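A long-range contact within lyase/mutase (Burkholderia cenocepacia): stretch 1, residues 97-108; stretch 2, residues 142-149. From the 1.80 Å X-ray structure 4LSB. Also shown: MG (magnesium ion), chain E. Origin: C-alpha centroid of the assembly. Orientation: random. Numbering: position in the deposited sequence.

Stretch 1, residues 97-108: ENGFGDAPGTVA
Stretch 2 (142-149) VERIAAAV

Two helices meet here at close range, and a loop ahead of one of them is held by a single arginine from the other. Stretch 2 is helical throughout, 142-149, within a longer helix. Stretch 1 runs as loop from Glu97 to Ala103, the N-cap residue, and then turns into a helix at Pro104. The helix axes approach to 7.8 Å, with their N-to-C directions 34° apart (signed crossing angle -34°). The register is set by Pro104 CA to Arg144 CA at 4.4 Å and Ala108 CA to Ala148 CA at 4.7 Å, one helical turn farther along both chains. Together the stretches bury 414 Å².

Arg144 accounts for the largest share, 128 Å². Its CA-to-CB bond points sideways, but rotamers m, t, p for chi1 to chi3, with chi4 at 81°, bring the guanidinium to the loop. There it donates to three backbone carbonyls lying near its plane: NH2 to Asn98 O at 2.6 Å (N-H...O angle 154°), NH1 to Gly101 O at 2.9 Å (148°), and NH1 to Asp102 O at 3.0 Å (155°). A weak bond from NH1 to Asn98 O, 3.3 Å and 124°, adds to the first. Val107 CG2 covers one face of the guanidinium, 3.5 Å from Arg144 NH1. A long, multiply donating side chain suits this place because the acceptors belong to a loop that curls around its tip.

That curl has its own constraints. Asn98, chi1 72° (p), accepts from Phe100 N through OD1 at 3.1 Å. Gly99 has phi/psi of 84/7°, and a CB there would clash with Val107 CG2 at 2.7 Å. At Gly101, phi/psi 170/162°, a CB would lie 2.7 Å from Thr106 CG2.

Pro104, covering 66 Å², opens the helix with phi/psi of -51/-40° and a C-gamma exo ring. Its ring lacks a donor, which costs nothing in the first turn, and its CB packs 3.7 Å from Ala147 CB. Its carbonyl O accepts from Ala108 N at 2.9 Å while lying 3.4 Å from Ala147 CB.

Val107 points toward stretch 2 with chi1 170° (t). Besides CG2 over the arginine, it places CG1 3.6 Å from Ala148 CB, so its two methyls serve different neighbours. Ala147 also points toward its partner helix, and its CB is 4.3 Å from Ala108 CB, while Ala108 CB sits 3.6 Å from Ala147 O. Such small side chains suit backbones this close.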

# COMPACT_ATOMS: atom_id res chain seq x y z
N GLU B 97 -7.27 16.44 9.23
CA GLU B 97 -8.37 16.07 10.13
C GLU B 97 -8.99 17.35 10.69
O GLU B 97 -9.24 18.31 9.95
CB GLU B 97 -7.82 15.19 11.27
CG GLU B 97 -6.93 14.04 10.81
CD GLU B 97 -7.72 12.78 10.57
OE1 GLU B 97 -7.53 11.79 11.32
OE2 GLU B 97 -8.53 12.82 9.64
N ASN B 98 -9.18 17.41 12.01
CA ASN B 98 -9.70 18.62 12.68
C ASN B 98 -8.58 19.55 13.19
O ASN B 98 -8.81 20.39 14.07
CB ASN B 98 -10.63 18.19 13.82
CG ASN B 98 -9.86 17.60 14.99
OD1 ASN B 98 -8.81 16.95 14.80
ND2 ASN B 98 -10.35 17.84 16.19
N GLY B 99 -7.36 19.40 12.64
CA GLY B 99 -6.18 20.14 13.13
C GLY B 99 -5.50 19.47 14.34
O GLY B 99 -4.57 20.04 14.91
N PHE B 100 -5.97 18.26 14.70
CA PHE B 100 -5.38 17.39 15.77
C PHE B 100 -5.57 17.93 17.20
O PHE B 100 -4.78 17.68 18.12
CB PHE B 100 -3.90 17.07 15.45
CG PHE B 100 -3.74 16.38 14.14
CD1 PHE B 100 -4.06 15.04 14.02
CD2 PHE B 100 -3.37 17.08 13.02
CE1 PHE B 100 -3.98 14.41 12.80
CE2 PHE B 100 -3.29 16.45 11.78
CZ PHE B 100 -3.56 15.10 11.68
N GLY B 101 -6.65 18.66 17.37
CA GLY B 101 -6.94 19.33 18.62
C GLY B 101 -8.10 20.28 18.42
O GLY B 101 -8.47 20.64 17.28
N ASP B 102 -8.70 20.67 19.52
CA ASP B 102 -9.82 21.60 19.52
C ASP B 102 -9.42 23.06 19.40
O ASP B 102 -10.16 23.83 18.81
CB ASP B 102 -10.63 21.46 20.82
CG ASP B 102 -11.18 20.07 21.02
OD1 ASP B 102 -11.42 19.35 20.04
OD2 ASP B 102 -11.35 19.69 22.19
N ALA B 103 -8.31 23.45 20.02
CA ALA B 103 -7.98 24.85 20.16
C ALA B 103 -7.46 25.44 18.84
O ALA B 103 -6.70 24.78 18.12
CB ALA B 103 -6.93 25.06 21.25
N PRO B 104 -7.85 26.68 18.54
CA PRO B 104 -7.37 27.39 17.37
C PRO B 104 -5.86 27.38 17.25
O PRO B 104 -5.34 27.27 16.16
CB PRO B 104 -7.88 28.81 17.58
CG PRO B 104 -9.15 28.62 18.32
CD PRO B 104 -8.91 27.45 19.23
N GLY B 105 -5.14 27.54 18.37
CA GLY B 105 -3.69 27.55 18.32
C GLY B 105 -3.13 26.21 17.89
O GLY B 105 -2.06 26.13 17.27
N THR B 106 -3.85 25.15 18.19
CA THR B 106 -3.41 23.87 17.79
C THR B 106 -3.56 23.71 16.25
O THR B 106 -2.66 23.22 15.58
CB THR B 106 -4.23 22.76 18.46
OG1 THR B 106 -4.10 22.90 19.89
CG2 THR B 106 -3.70 21.43 18.02
N VAL B 107 -4.73 24.07 15.77
CA VAL B 107 -5.01 24.14 14.34
C VAL B 107 -3.92 24.96 13.61
O VAL B 107 -3.31 24.50 12.62
CB VAL B 107 -6.40 24.74 14.13
CG1 VAL B 107 -6.63 25.05 12.63
CG2 VAL B 107 -7.46 23.80 14.69
N ALA B 108 -3.65 26.16 14.14
CA ALA B 108 -2.61 27.00 13.54
C ALA B 108 -1.25 26.30 13.50
O ALA B 108 -0.58 26.31 12.48
CB ALA B 108 -2.49 28.32 14.26
N VAL B 142 -15.49 28.74 13.23
CA VAL B 142 -14.96 29.90 12.52
C VAL B 142 -13.68 30.41 13.16
O VAL B 142 -12.74 30.75 12.46
CB VAL B 142 -16.00 31.04 12.50
CG1 VAL B 142 -15.43 32.27 11.85
CG2 VAL B 142 -17.25 30.62 11.73
N GLU B 143 -13.62 30.51 14.50
CA GLU B 143 -12.36 30.94 15.14
C GLU B 143 -11.20 30.02 14.79
O GLU B 143 -10.05 30.47 14.54
CB GLU B 143 -12.49 30.95 16.66
CG GLU B 143 -12.42 32.30 17.30
CD GLU B 143 -12.27 32.19 18.82
OE1 GLU B 143 -11.45 32.96 19.39
OE2 GLU B 143 -12.94 31.32 19.43
N ARG B 144 -11.53 28.73 14.78
CA ARG B 144 -10.57 27.70 14.34
C ARG B 144 -10.07 27.96 12.91
O ARG B 144 -8.86 27.96 12.66
CB ARG B 144 -11.17 26.30 14.44
CG ARG B 144 -11.24 25.75 15.86
CD ARG B 144 -12.26 24.63 15.94
NE ARG B 144 -12.03 23.61 14.91
CZ ARG B 144 -11.14 22.63 15.00
NH1 ARG B 144 -10.37 22.49 16.10
NH2 ARG B 144 -11.04 21.77 14.03
N ILE B 145 -10.98 28.12 11.96
CA ILE B 145 -10.56 28.38 10.56
C ILE B 145 -9.80 29.71 10.45
O ILE B 145 -8.82 29.83 9.73
CB ILE B 145 -11.77 28.37 9.60
CG1 ILE B 145 -12.35 26.97 9.50
CG2 ILE B 145 -11.39 28.90 8.20
CD1 ILE B 145 -11.40 25.89 9.01
N ALA B 146 -10.21 30.70 11.22
CA ALA B 146 -9.51 31.98 11.22
C ALA B 146 -8.02 31.85 11.63
O ALA B 146 -7.12 32.50 11.07
CB ALA B 146 -10.22 32.95 12.13
N ALA B 147 -7.76 30.99 12.58
CA ALA B 147 -6.41 30.72 13.05
C ALA B 147 -5.63 29.96 11.98
O ALA B 147 -4.43 30.18 11.81
CB ALA B 147 -6.45 29.92 14.37
N ALA B 148 -6.32 29.05 11.28
CA ALA B 148 -5.67 28.29 10.21
C ALA B 148 -5.30 29.25 9.07
O ALA B 148 -4.23 29.14 8.51
CB ALA B 148 -6.54 27.16 9.69
N VAL B 149 -6.19 30.18 8.76
CA VAL B 149 -5.95 31.15 7.71
C VAL B 149 -4.77 32.05 8.05
O VAL B 149 -3.92 32.36 7.20
CB VAL B 149 -7.24 31.98 7.48
CG1 VAL B 149 -6.94 33.31 6.75
CG2 VAL B 149 -8.26 31.15 6.72
MG MG E . -10.03 11.71 8.71
O HOH W 1 -11.51 12.65 10.02
O HOH W 2 -10.23 13.69 7.33
O HOH W 3 -11.34 10.80 7.46